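Hydrolase, HAD superfamily, subfamily III A (Legionella pneumophila, PDB 3N1U) probably hydrolyses 3-deoxy-D-manno-octulosonate 8-phosphate to the free sugar acid KDO and inorganic phosphate in lipopolysaccharide biosynthesis, as a magnesium-dependent tetrameric phosphatase of the KdsC family. Local coordinates at residues A[15-20]-A[167-172]; A[55-60]-A[174-179]. All coordinates share one frame; numbering follows the deposited sequence.

Contact 1: residues A[15-20]-A[167-172]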
loop_
_atom_site.group_PDB
_atom_site.type_symbol
_atom_site.label_atom_id
_atom_site.label_comp_id
_atom_site.label_asym_id
_atom_site.label_seq_id
_atom_site.Cartn_x
_atom_site.Cartn_y
_atom_site.Cartn_z
ATOM N N LYS A 15 -20.836 -17.594 -19.925
ATOM C CA LYS A 15 -21.444 -16.657 -18.953
ATOM C C LYS A 15 -21.206 -15.180 -19.307
ATOM O O LYS A 15 -22.134 -14.355 -19.276
ATOM C CB LYS A 15 -20.997 -16.937 -17.519
ATOM C CG LYS A 15 -21.307 -18.353 -16.990
ATOM C CD LYS A 15 -20.675 -18.519 -15.606
ATOM C CE LYS A 15 -21.262 -19.713 -14.890
ATOM N NZ LYS A 15 -22.547 -19.292 -14.217
ATOM N N ALA A 16 -19.962 -14.850 -19.646
ATOM C CA ALA A 16 -19.572 -13.492 -19.923
ATOM C C ALA A 16 -20.180 -12.958 -21.223
ATOM O O ALA A 16 -20.390 -11.727 -21.361
ATOM C CB ALA A 16 -18.009 -13.387 -19.980
ATOM N N LYS A 17 -20.419 -13.856 -22.193
ATOM C CA LYS A 17 -21.046 -13.451 -23.462
ATOM C C LYS A 17 -22.433 -12.850 -23.289
ATOM O O LYS A 17 -22.876 -12.085 -24.143
ATOM C CB LYS A 17 -21.151 -14.648 -24.434
ATOM C CG LYS A 17 -19.851 -14.959 -25.159
ATOM C CD LYS A 17 -20.001 -16.228 -25.983
ATOM C CE LYS A 17 -18.697 -16.595 -26.665
ATOM N NZ LYS A 17 -18.980 -17.480 -27.853
ATOM N N LYS A 18 -23.124 -13.185 -22.196
ATOM C CA LYS A 18 -24.519 -12.760 -21.986
ATOM C C LYS A 18 -24.660 -11.429 -21.266
ATOM O O LYS A 18 -25.783 -10.858 -21.130
ATOM C CB LYS A 18 -25.266 -13.853 -21.179
ATOM C CG LYS A 18 -25.421 -15.140 -22.001
ATOM C CD LYS A 18 -25.660 -16.305 -21.091
ATOM C CE LYS A 18 -27.106 -16.603 -20.991
ATOM N NZ LYS A 18 -27.270 -17.505 -19.822
ATOM N N ILE A 19 -23.536 -10.934 -20.771
ATOM C CA ILE A 19 -23.592 -9.862 -19.783
ATOM C C ILE A 19 -23.998 -8.513 -20.400
ATOM O O ILE A 19 -23.369 -8.031 -21.341
ATOM C CB ILE A 19 -22.259 -9.724 -19.036
ATOM C CG1 ILE A 19 -21.893 -11.008 -18.259
ATOM C CG2 ILE A 19 -22.336 -8.546 -18.068
ATOM C CD1 ILE A 19 -23.003 -11.636 -17.314
ATOM N N LYS A 20 -25.052 -7.914 -19.859
ATOM C CA LYS A 20 -25.528 -6.639 -20.329
ATOM C C LYS A 20 -25.392 -5.568 -19.233
ATOM O O LYS A 20 -25.583 -4.383 -19.503
ATOM C CB LYS A 20 -26.997 -6.765 -20.781
ATOM C CG LYS A 20 -27.061 -7.485 -22.149
ATOM C CD LYS A 20 -28.419 -7.468 -22.783
ATOM C CE LYS A 20 -28.214 -7.853 -24.262
ATOM N NZ LYS A 20 -29.494 -7.850 -25.008
ATOM N N LEU A 167 -15.530 -7.871 -22.232
ATOM C CA LEU A 167 -15.359 -7.283 -23.553
ATOM C C LEU A 167 -14.756 -8.276 -24.528
ATOM O O LEU A 167 -15.193 -8.401 -25.676
ATOM C CB LEU A 167 -14.500 -6.019 -23.473
ATOM C CG LEU A 167 -15.176 -4.823 -22.752
ATOM C CD1 LEU A 167 -14.091 -3.781 -22.497
ATOM C CD2 LEU A 167 -16.256 -4.256 -23.653
ATOM N N ASN A 168 -13.761 -9.004 -24.060
ATOM C CA ASN A 168 -13.132 -10.022 -24.921
ATOM C C ASN A 168 -14.065 -11.149 -25.335
ATOM O O ASN A 168 -14.069 -11.566 -26.510
ATOM C CB ASN A 168 -11.833 -10.524 -24.279
ATOM C CG ASN A 168 -10.668 -9.531 -24.528
ATOM O OD1 ASN A 168 -10.518 -9.018 -25.652
ATOM N ND2 ASN A 168 -9.877 -9.259 -23.507
ATOM N N ALA A 169 -14.863 -11.634 -24.384
ATOM C CA ALA A 169 -15.873 -12.669 -24.668
ATOM C C ALA A 169 -16.885 -12.269 -25.732
ATOM O O ALA A 169 -17.353 -13.109 -26.493
ATOM C CB ALA A 169 -16.573 -13.094 -23.379
ATOM N N GLN A 170 -17.234 -10.985 -25.751
ATOM C CA GLN A 170 -18.236 -10.464 -26.623
ATOM C C GLN A 170 -17.665 -9.826 -27.893
ATOM O O GLN A 170 -18.413 -9.275 -28.686
ATOM C CB GLN A 170 -19.061 -9.445 -25.830
ATOM C CG GLN A 170 -19.874 -10.093 -24.672
ATOM C CD GLN A 170 -20.777 -9.064 -23.981
ATOM O OE1 GLN A 170 -21.152 -8.053 -24.583
ATOM N NE2 GLN A 170 -21.146 -9.331 -22.738
ATOM N N ASN A 171 -16.336 -9.907 -28.046
ATOM C CA ASN A 171 -15.618 -9.333 -29.194
ATOM C C ASN A 171 -15.884 -7.828 -29.314
ATOM O O ASN A 171 -16.021 -7.305 -30.437
ATOM C CB ASN A 171 -15.964 -10.075 -30.507
ATOM C CG ASN A 171 -15.541 -11.543 -30.493
ATOM O OD1 ASN A 171 -14.442 -11.883 -30.079
ATOM N ND2 ASN A 171 -16.418 -12.411 -30.968
ATOM N N LYS A 172 -15.943 -7.143 -28.162
ATOM C CA LYS A 172 -16.230 -5.708 -28.083
ATOM C C LYS A 172 -15.053 -4.856 -27.590
ATOM O O LYS A 172 -15.194 -3.649 -27.417
ATOM C CB LYS A 172 -17.454 -5.438 -27.186
ATOM C CG LYS A 172 -18.777 -5.803 -27.837
ATOM C CD LYS A 172 -19.968 -5.694 -26.879
ATOM C CE LYS A 172 -21.297 -6.112 -27.652
ATOM N NZ LYS A 172 -22.277 -6.517 -26.588
HETATM O O HOH W 1 -23.897 -7.272 -23.964
#
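Lys-17 and Gln-170 bring two helix C-termini together, their CA atoms 5.2 Å apart, and Asn-171, with positive phi, closes helix 158-169 in a Schellman motif with Lys-172 N bonded to Leu-167 O. Gln-170 carries the polar part of the contact. Its chain is extended beyond CG (chi2 -175°), and the carboxamide reaches the backbone turn that follows helix 3-17. Both hydrogens of NE2 are used. Gln-170 NE2 donates to Ala-16 O over 2.9 Å, nearly straight at 174°, with Ala-16 O almost exactly in the amide plane of Gln-170. The second bond goes to Ile-19 O; NE2 lies in the carbonyl plane of each acceptor, but on a lone pair at Ile-19 O (C=O...N 125°). Ala-16 O additionally accepts from Ile-19 N, so the side-chain amide supplements the turn's own bond. On the other arm of the carboxamide, Gln-170 OE1 accepts from Lys-172 NZ at 2.8 Å, and a water donates to both OE1 and Ile-19 O. With partners on both OE1 and NE2, the flip state of the amide is well defined. Beside this polar network, Ala-16 CB packs on Ala-169 CB at 3.7 Å, while Lys-17 lays its aliphatic CG 3.4 Å from Ala-169 O. The contact thus ties the ends of helices 3-17 and 158-169 where the chain enters strand 21-24 of the parallel HAD sheet; Ala-16 and Ile-19 also pack on Leu-131 of strand 131-134.

Contact 2: residues A[55-60]-A[174-179]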
loop_
_atom_site.group_PDB
_atom_site.type_symbol
_atom_site.label_atom_id
_atom_site.label_comp_id
_atom_site.label_asym_id
_atom_site.label_seq_id
_atom_site.Cartn_x
_atom_site.Cartn_y
_atom_site.Cartn_z
ATOM N N LEU A 55 -14.553 0.383 -16.417
ATOM C CA LEU A 55 -15.981 0.737 -16.396
ATOM C C LEU A 55 -16.342 1.641 -17.550
ATOM O O LEU A 55 -17.385 1.467 -18.160
ATOM C CB LEU A 55 -16.341 1.355 -15.034
ATOM C CG LEU A 55 -16.062 0.436 -13.816
ATOM C CD1 LEU A 55 -16.533 1.114 -12.515
ATOM C CD2 LEU A 55 -16.799 -0.943 -13.988
ATOM N N LYS A 56 -15.469 2.598 -17.893
ATOM C CA LYS A 56 -15.753 3.451 -19.041
ATOM C C LYS A 56 -15.748 2.701 -20.362
ATOM O O LYS A 56 -16.507 3.055 -21.303
ATOM C CB LYS A 56 -14.767 4.627 -19.113
ATOM C CG LYS A 56 -14.920 5.653 -17.994
ATOM C CD LYS A 56 -13.729 6.589 -18.075
ATOM C CE LYS A 56 -13.945 7.823 -17.227
ATOM N NZ LYS A 56 -12.765 8.724 -17.453
ATOM N N LEU A 57 -14.884 1.691 -20.454
ATOM C CA LEU A 57 -14.878 0.865 -21.666
ATOM C C LEU A 57 -16.158 0.047 -21.774
ATOM O O LEU A 57 -16.697 -0.130 -22.881
ATOM C CB LEU A 57 -13.673 -0.068 -21.688
ATOM C CG LEU A 57 -12.291 0.613 -21.915
ATOM C CD1 LEU A 57 -11.076 -0.313 -21.642
ATOM C CD2 LEU A 57 -12.191 1.166 -23.306
ATOM N N LEU A 58 -16.617 -0.520 -20.663
ATOM C CA LEU A 58 -17.906 -1.241 -20.765
ATOM C C LEU A 58 -18.981 -0.313 -21.273
ATOM O O LEU A 58 -19.764 -0.635 -22.193
ATOM C CB LEU A 58 -18.337 -1.802 -19.401
ATOM C CG LEU A 58 -17.557 -3.010 -18.869
ATOM C CD1 LEU A 58 -18.160 -3.465 -17.518
ATOM C CD2 LEU A 58 -17.606 -4.135 -19.884
HETATM N N MSE A 59 -19.070 0.853 -20.671
HETATM C CA MSE A 59 -20.138 1.779 -21.071
HETATM C C MSE A 59 -20.015 2.276 -22.521
HETATM O O MSE A 59 -21.047 2.466 -23.190
HETATM C CB MSE A 59 -20.191 2.946 -20.061
HETATM C CG MSE A 59 -20.663 2.456 -18.642
HETATM SE SE MSE A 59 -20.949 4.007 -17.447
HETATM C CE MSE A 59 -19.123 4.136 -16.911
ATOM N N ALA A 60 -18.774 2.490 -22.999
ATOM C CA ALA A 60 -18.538 2.855 -24.404
ATOM C C ALA A 60 -19.000 1.750 -25.341
ATOM O O ALA A 60 -19.381 2.038 -26.468
ATOM C CB ALA A 60 -17.023 3.176 -24.657
ATOM N N GLU A 174 -12.143 -3.861 -29.081
ATOM C CA GLU A 174 -11.826 -2.815 -30.083
ATOM C C GLU A 174 -12.908 -1.718 -30.179
ATOM O O GLU A 174 -12.569 -0.533 -30.106
ATOM C CB GLU A 174 -11.485 -3.416 -31.458
ATOM C CG GLU A 174 -9.973 -3.685 -31.675
ATOM C CD GLU A 174 -9.048 -2.469 -31.348
ATOM O OE1 GLU A 174 -8.011 -2.653 -30.639
ATOM O OE2 GLU A 174 -9.348 -1.331 -31.789
ATOM N N LEU A 175 -14.182 -2.115 -30.300
ATOM C CA LEU A 175 -15.334 -1.178 -30.209
ATOM C C LEU A 175 -15.246 -0.231 -29.009
ATOM O O LEU A 175 -15.373 0.997 -29.158
ATOM C CB LEU A 175 -16.703 -1.923 -30.164
ATOM C CG LEU A 175 -17.603 -2.035 -31.397
ATOM C CD1 LEU A 175 -16.919 -2.782 -32.529
ATOM C CD2 LEU A 175 -18.944 -2.690 -31.049
ATOM N N ALA A 176 -14.992 -0.814 -27.827
ATOM C CA ALA A 176 -14.898 -0.078 -26.565
ATOM C C ALA A 176 -13.785 0.976 -26.584
ATOM O O ALA A 176 -14.052 2.153 -26.290
ATOM C CB ALA A 176 -14.701 -1.029 -25.378
ATOM N N ILE A 177 -12.562 0.584 -26.935
ATOM C CA ILE A 177 -11.453 1.574 -26.883
ATOM C C ILE A 177 -11.622 2.628 -27.949
ATOM O O ILE A 177 -11.267 3.809 -27.743
ATOM C CB ILE A 177 -10.034 0.900 -26.870
ATOM C CG1 ILE A 177 -8.885 1.897 -26.584
ATOM C CG2 ILE A 177 -9.752 0.183 -28.223
ATOM C CD1 ILE A 177 -9.021 2.751 -25.289
ATOM N N THR A 178 -12.142 2.200 -29.105
ATOM C CA THR A 178 -12.374 3.131 -30.206
ATOM C C THR A 178 -13.387 4.172 -29.741
ATOM O O THR A 178 -13.093 5.362 -29.786
ATOM C CB THR A 178 -12.719 2.395 -31.539
ATOM O OG1 THR A 178 -11.564 1.614 -31.926
ATOM C CG2 THR A 178 -12.987 3.410 -32.630
ATOM N N GLY A 179 -14.528 3.702 -29.263
ATOM C CA GLY A 179 -15.600 4.540 -28.725
ATOM C C GLY A 179 -15.196 5.444 -27.574
ATOM O O GLY A 179 -15.477 6.649 -27.616
#
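Leu-57 meets Ala-176 and Ile-177 where two short helical segments cross at 101°, their axes approaching to 7.9 Å. The methyl CD2 of Leu-57 does most of the touching: it lies 3.6 Å from Ala-176 C, against the backbone of helix 173-181, and 4.1 Å from CD1 of Ile-177. Ala-176 answers with its CB, which sits 3.3 Å from Leu-57 O. One turn further on, Ala-60 directs its CB at helix 173-181, 3.5 Å from Ala-176 O, and this methyl also faces the backbone of Gly-179. Small residues at 60, 176 and 179 accompany this close backbone approach. In Ile-177, chi1 (-171°) sets CG1 anti to the backbone N, and chi2 (54°) then turns CD1 to its place beside Leu-57. Behind this first shell, Thr-178 folds its hydroxyl back on Glu-174 O, donating from above the carbonyl plane, an intrahelical bond alongside the regular one from Thr-178 N. Leu-57 and Ile-177 both also pack on Leu-120 of a second subunit, so the contact borders a tetramer interface. Through Leu-57 and Ala-60, helix 173-181 covers the end of helix 49-60, whose Leu-55 and Leu-58 pack on strands 21-24 and 64-68 and on helix 158-169.

Helices 158-169 and 173-181 follow each other in the chain, and contacts 1 and 2 dock this C-terminal pair on two different earlier helices, 3-17 and 49-60. Their centres lie 12 Å apart, joined by Leu-167, whose CD1 is 3.8 Å from Leu-57 CB and whose CD2 also packs on Ala-176. Neither is wholly core: contact 1 includes exposed residues such as Lys-17, whereas no touching residue of contact 2 is exposed. In contact 1 the backbone carbonyls of a turn accept side-chain and water bonds; in contact 2 the last turns of helix 49-60 cross helix 173-181 through methyl groups and backbone atoms. In the assembly, contact 2 meets a second subunit; contact 1 does not.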